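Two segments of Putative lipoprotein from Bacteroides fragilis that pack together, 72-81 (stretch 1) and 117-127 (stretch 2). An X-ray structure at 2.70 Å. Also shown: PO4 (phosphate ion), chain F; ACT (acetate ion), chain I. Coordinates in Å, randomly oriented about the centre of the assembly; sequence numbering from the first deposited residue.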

# COMPACT_ATOMS: atom_id res chain seq x y z
N GLN B 72 0.48 -12.18 -6.68
CA GLN B 72 -0.94 -11.82 -6.76
C GLN B 72 -1.66 -12.22 -5.47
O GLN B 72 -2.74 -12.82 -5.49
CB GLN B 72 -1.59 -12.39 -8.03
CG GLN B 72 -0.92 -11.83 -9.28
CD GLN B 72 -1.59 -12.05 -10.60
OE1 GLN B 72 -2.68 -12.64 -10.74
NE2 GLN B 72 -0.93 -11.52 -11.61
N ASP B 73 -1.03 -11.87 -4.33
CA ASP B 73 -1.46 -12.15 -2.95
C ASP B 73 -2.39 -11.08 -2.42
O ASP B 73 -2.85 -11.17 -1.28
CB ASP B 73 -0.23 -12.29 -2.04
CG ASP B 73 0.63 -11.04 -1.86
OD1 ASP B 73 0.67 -10.20 -2.80
OD2 ASP B 73 1.25 -10.89 -0.77
N ASP B 74 -2.66 -10.06 -3.26
CA ASP B 74 -3.53 -8.91 -2.98
C ASP B 74 -2.94 -8.07 -1.85
O ASP B 74 -3.69 -7.44 -1.10
CB ASP B 74 -4.96 -9.39 -2.65
CG ASP B 74 -5.53 -10.41 -3.63
OD1 ASP B 74 -5.26 -10.28 -4.87
OD2 ASP B 74 -6.26 -11.32 -3.17
N ASP B 75 -1.60 -8.09 -1.71
CA ASP B 75 -0.78 -7.37 -0.72
C ASP B 75 -1.18 -7.69 0.69
O ASP B 75 -0.98 -6.86 1.60
CB ASP B 75 -0.87 -5.85 -0.97
CG ASP B 75 -0.38 -5.41 -2.35
OD1 ASP B 75 0.83 -5.59 -2.63
OD2 ASP B 75 -1.19 -4.84 -3.11
N VAL B 76 -1.74 -8.91 0.91
CA VAL B 76 -2.24 -9.30 2.23
C VAL B 76 -1.07 -9.39 3.26
O VAL B 76 -1.22 -8.86 4.35
CB VAL B 76 -3.14 -10.55 2.20
CG1 VAL B 76 -3.40 -11.11 3.62
CG2 VAL B 76 -4.48 -10.19 1.55
N TRP B 77 0.07 -9.99 2.89
CA TRP B 77 1.22 -10.09 3.78
C TRP B 77 1.69 -8.68 4.25
O TRP B 77 1.76 -8.43 5.46
CB TRP B 77 2.37 -10.85 3.09
CG TRP B 77 3.53 -11.17 3.99
CD1 TRP B 77 4.51 -10.32 4.41
CD2 TRP B 77 3.85 -12.46 4.54
NE1 TRP B 77 5.43 -11.00 5.16
CE2 TRP B 77 5.05 -12.31 5.28
CE3 TRP B 77 3.24 -13.72 4.51
CZ2 TRP B 77 5.64 -13.36 5.99
CZ3 TRP B 77 3.82 -14.77 5.21
CH2 TRP B 77 5.01 -14.59 5.94
N GLU B 78 1.91 -7.75 3.31
CA GLU B 78 2.32 -6.37 3.55
C GLU B 78 1.33 -5.59 4.45
O GLU B 78 1.73 -5.02 5.48
CB GLU B 78 2.44 -5.65 2.20
CG GLU B 78 3.11 -4.28 2.26
CD GLU B 78 3.14 -3.50 0.96
OE1 GLU B 78 3.05 -4.12 -0.12
OE2 GLU B 78 3.31 -2.26 1.03
N ASP B 79 0.05 -5.58 4.04
CA ASP B 79 -1.01 -4.83 4.69
C ASP B 79 -1.44 -5.35 6.06
O ASP B 79 -1.71 -4.55 6.96
CB ASP B 79 -2.24 -4.79 3.76
CG ASP B 79 -2.08 -4.02 2.45
OD1 ASP B 79 -1.10 -3.25 2.32
OD2 ASP B 79 -2.94 -4.19 1.55
N TYR B 80 -1.57 -6.65 6.19
CA TYR B 80 -2.12 -7.25 7.39
C TYR B 80 -1.16 -7.24 8.57
O TYR B 80 -1.62 -7.21 9.71
CB TYR B 80 -2.68 -8.64 7.06
CG TYR B 80 -4.07 -8.52 6.49
CD1 TYR B 80 -4.29 -7.96 5.23
CD2 TYR B 80 -5.19 -8.80 7.27
CE1 TYR B 80 -5.58 -7.78 4.74
CE2 TYR B 80 -6.48 -8.59 6.80
CZ TYR B 80 -6.67 -8.09 5.52
OH TYR B 80 -7.95 -7.90 5.05
N TYR B 81 0.17 -7.16 8.33
CA TYR B 81 1.11 -7.04 9.45
C TYR B 81 1.03 -5.66 10.07
O TYR B 81 1.22 -5.54 11.29
CB TYR B 81 2.54 -7.41 9.05
CG TYR B 81 2.78 -8.90 9.13
CD1 TYR B 81 2.68 -9.58 10.35
CD2 TYR B 81 3.05 -9.65 7.99
CE1 TYR B 81 2.86 -10.96 10.43
CE2 TYR B 81 3.24 -11.04 8.06
CZ TYR B 81 3.14 -11.69 9.28
OH TYR B 81 3.33 -13.04 9.35
N MSE B 117 -8.98 -12.22 13.45
CA MSE B 117 -9.52 -12.02 12.12
C MSE B 117 -8.43 -11.63 11.13
O MSE B 117 -8.45 -12.12 10.00
CB MSE B 117 -10.62 -10.94 12.17
CG MSE B 117 -11.08 -10.52 10.80
SE MSE B 117 -12.69 -9.53 10.89
CE MSE B 117 -13.92 -11.03 11.03
N PHE B 118 -7.50 -10.76 11.53
CA PHE B 118 -6.41 -10.29 10.66
C PHE B 118 -5.43 -11.41 10.36
O PHE B 118 -5.10 -11.58 9.19
CB PHE B 118 -5.69 -9.07 11.25
CG PHE B 118 -6.56 -7.86 11.41
CD1 PHE B 118 -7.55 -7.56 10.48
CD2 PHE B 118 -6.37 -6.98 12.46
CE1 PHE B 118 -8.36 -6.43 10.63
CE2 PHE B 118 -7.19 -5.85 12.61
CZ PHE B 118 -8.17 -5.58 11.69
N TYR B 119 -5.02 -12.19 11.38
CA TYR B 119 -4.12 -13.32 11.19
C TYR B 119 -4.78 -14.42 10.37
O TYR B 119 -4.10 -15.04 9.53
CB TYR B 119 -3.64 -13.89 12.52
CG TYR B 119 -2.30 -13.32 12.97
CD1 TYR B 119 -1.13 -13.57 12.26
CD2 TYR B 119 -2.20 -12.59 14.16
CE1 TYR B 119 0.09 -13.06 12.68
CE2 TYR B 119 -0.97 -12.09 14.59
CZ TYR B 119 0.16 -12.31 13.84
OH TYR B 119 1.35 -11.80 14.27
N PHE B 120 -6.10 -14.64 10.54
CA PHE B 120 -6.82 -15.66 9.76
C PHE B 120 -6.80 -15.32 8.28
O PHE B 120 -6.63 -16.23 7.50
CB PHE B 120 -8.26 -15.84 10.25
CG PHE B 120 -9.04 -16.96 9.59
CD1 PHE B 120 -8.47 -18.23 9.43
CD2 PHE B 120 -10.37 -16.78 9.21
CE1 PHE B 120 -9.21 -19.27 8.84
CE2 PHE B 120 -11.10 -17.83 8.64
CZ PHE B 120 -10.52 -19.06 8.46
N GLU B 121 -6.90 -14.03 7.90
CA GLU B 121 -6.80 -13.62 6.48
C GLU B 121 -5.46 -13.99 5.87
O GLU B 121 -5.40 -14.34 4.69
CB GLU B 121 -7.03 -12.12 6.29
CG GLU B 121 -8.44 -11.79 5.84
CD GLU B 121 -9.01 -12.55 4.65
OE1 GLU B 121 -8.34 -12.55 3.59
OE2 GLU B 121 -10.12 -13.11 4.77
N MSE B 122 -4.40 -13.93 6.67
CA MSE B 122 -3.06 -14.29 6.23
C MSE B 122 -2.90 -15.80 6.18
O MSE B 122 -2.46 -16.33 5.16
CB MSE B 122 -2.01 -13.66 7.15
CG MSE B 122 -1.94 -12.14 7.02
SE MSE B 122 -0.39 -11.44 7.88
CE MSE B 122 -1.06 -11.27 9.57
N VAL B 123 -3.25 -16.49 7.28
CA VAL B 123 -3.10 -17.94 7.41
C VAL B 123 -3.89 -18.68 6.34
O VAL B 123 -3.33 -19.60 5.74
CB VAL B 123 -3.42 -18.44 8.84
CG1 VAL B 123 -3.38 -19.96 8.94
CG2 VAL B 123 -2.44 -17.83 9.83
N LYS B 124 -5.15 -18.27 6.05
CA LYS B 124 -5.97 -18.95 5.03
C LYS B 124 -5.31 -18.86 3.61
O LYS B 124 -5.62 -19.67 2.75
CB LYS B 124 -7.44 -18.46 5.02
CG LYS B 124 -7.65 -17.00 4.64
CD LYS B 124 -9.14 -16.68 4.37
CE LYS B 124 -9.96 -16.32 5.59
NZ LYS B 124 -11.42 -16.64 5.38
N ARG B 125 -4.35 -17.95 3.41
CA ARG B 125 -3.67 -17.71 2.15
C ARG B 125 -2.30 -18.35 2.09
O ARG B 125 -2.08 -19.23 1.26
CB ARG B 125 -3.53 -16.19 1.89
CG ARG B 125 -4.83 -15.48 1.54
CD ARG B 125 -4.58 -14.00 1.44
NE ARG B 125 -5.24 -13.37 0.29
CZ ARG B 125 -6.46 -12.86 0.32
NH1 ARG B 125 -7.19 -12.94 1.42
NH2 ARG B 125 -6.98 -12.28 -0.75
N TYR B 126 -1.38 -17.91 2.97
CA TYR B 126 0.02 -18.34 3.00
C TYR B 126 0.29 -19.61 3.85
O TYR B 126 1.34 -20.23 3.66
CB TYR B 126 0.91 -17.20 3.52
CG TYR B 126 0.67 -15.86 2.84
CD1 TYR B 126 1.27 -15.54 1.63
CD2 TYR B 126 -0.15 -14.90 3.43
CE1 TYR B 126 1.05 -14.32 1.00
CE2 TYR B 126 -0.36 -13.66 2.82
CZ TYR B 126 0.23 -13.38 1.60
OH TYR B 126 0.04 -12.16 1.01
N GLY B 127 -0.61 -19.95 4.76
CA GLY B 127 -0.44 -21.08 5.67
C GLY B 127 0.24 -20.56 6.90
O GLY B 127 -0.22 -19.57 7.49
P PO4 F . -9.71 -9.29 1.61
O1 PO4 F . -9.17 -10.57 0.78
O2 PO4 F . -8.59 -8.10 1.68
O3 PO4 F . -11.22 -8.91 1.12
O4 PO4 F . -9.95 -9.72 3.11
C ACT I . -11.38 -9.47 6.46
O ACT I . -12.39 -9.22 5.74
OXT ACT I . -10.41 -8.56 6.71
CH3 ACT I . -11.49 -10.89 7.02

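The two stretches meet mainly as a pair of helices running in nearly opposite directions. The axes of helix 76-81 and helix 117-126 approach to 9.7 Å, and their N-to-C directions differ by 164°. The CA atoms give the register: Tyr80 CA lies 6.2 Å from Phe118 CA, Val76 CA 6.4 Å from Met122 CA, and Asp73 CA 7.9 Å from Arg125 CA. The spacing widens where stretch 1 leaves its helix for the type I' turn from Asp73 to Val76. Together the stretches bury 643 Å² against each other.

The clearest bump-and-hollow fit is Val76. Its CA-to-CB bond points toward stretch 2, and the side chain sits as a knob among Glu121, Met122, Arg125 and Tyr126. The branches reach different walls of this hollow: Val76 CG1 lies 3.8 Å from Met122 CG and 4.0 Å from Tyr126 CE2, while Val76 CG2 lies over one face of the Arg125 guanidinium, 3.5 Å from Arg125 NE. A small branched side chain thus meets a hydrocarbon surface, a ring edge and the flat face of a charged group at once.

One turn further on, Tyr80 also points toward stretch 2. Its CB packs 3.6 Å from Met122 CG, and its ring lies along the backbone and side chains beyond, with Tyr80 CE2 3.6 Å from Glu121 CB and 4.0 Å from Phe118 CD1. Tyr80 CD2 comes within 3.4 Å of Phe118 O, so the ring fits closely against the helix surface. At the ring's far end, Tyr80 OH donates a hydrogen bond to OXT of the acetate at 3.0 Å.

Met122, a selenomethionine, starts sideways, but its end comes nearer stretch 1 and fills the space beneath Tyr81. The SE atom stands 3.8 Å from the centroid of the Tyr81 ring and 16° off its normal; Met122 CE is 4.2 Å from that centroid, 15° off the normal. Both values place the polarizable selenium and the methyl group over the ring face. Beside them, Tyr81 CE1 approaches Tyr119 CE1 at 4.1 Å.

Tyr126 buries the largest area of any residue here, 104 Å². The edge of Trp77 faces its ring, with the Trp77 six-membered ring and Tyr126 ring centroids 5.1 Å apart and the planes at 87°. The Tyr126 hydroxyl links turn and helix: Tyr126 OH donates to Asp73 OD2 over a very short 2.5 Å and accepts from Trp77 N at 2.9 Å, the latter with an N-H...acceptor angle of 141°. This backbone NH lies in the first turn of its helix, where amides commonly lack an intrahelical acceptor.

Arg125 closes the same end through charge. Its NH2 forms a salt bridge with Asp74 OD2 at 2.7 Å, near the guanidinium plane, while Arg125 NH1 pairs with Glu121 OE1 at 2.5 Å within stretch 2. The phosphate O1 receives hydrogen bonds from Arg125 NH1 and NH2, each 3.2 Å long.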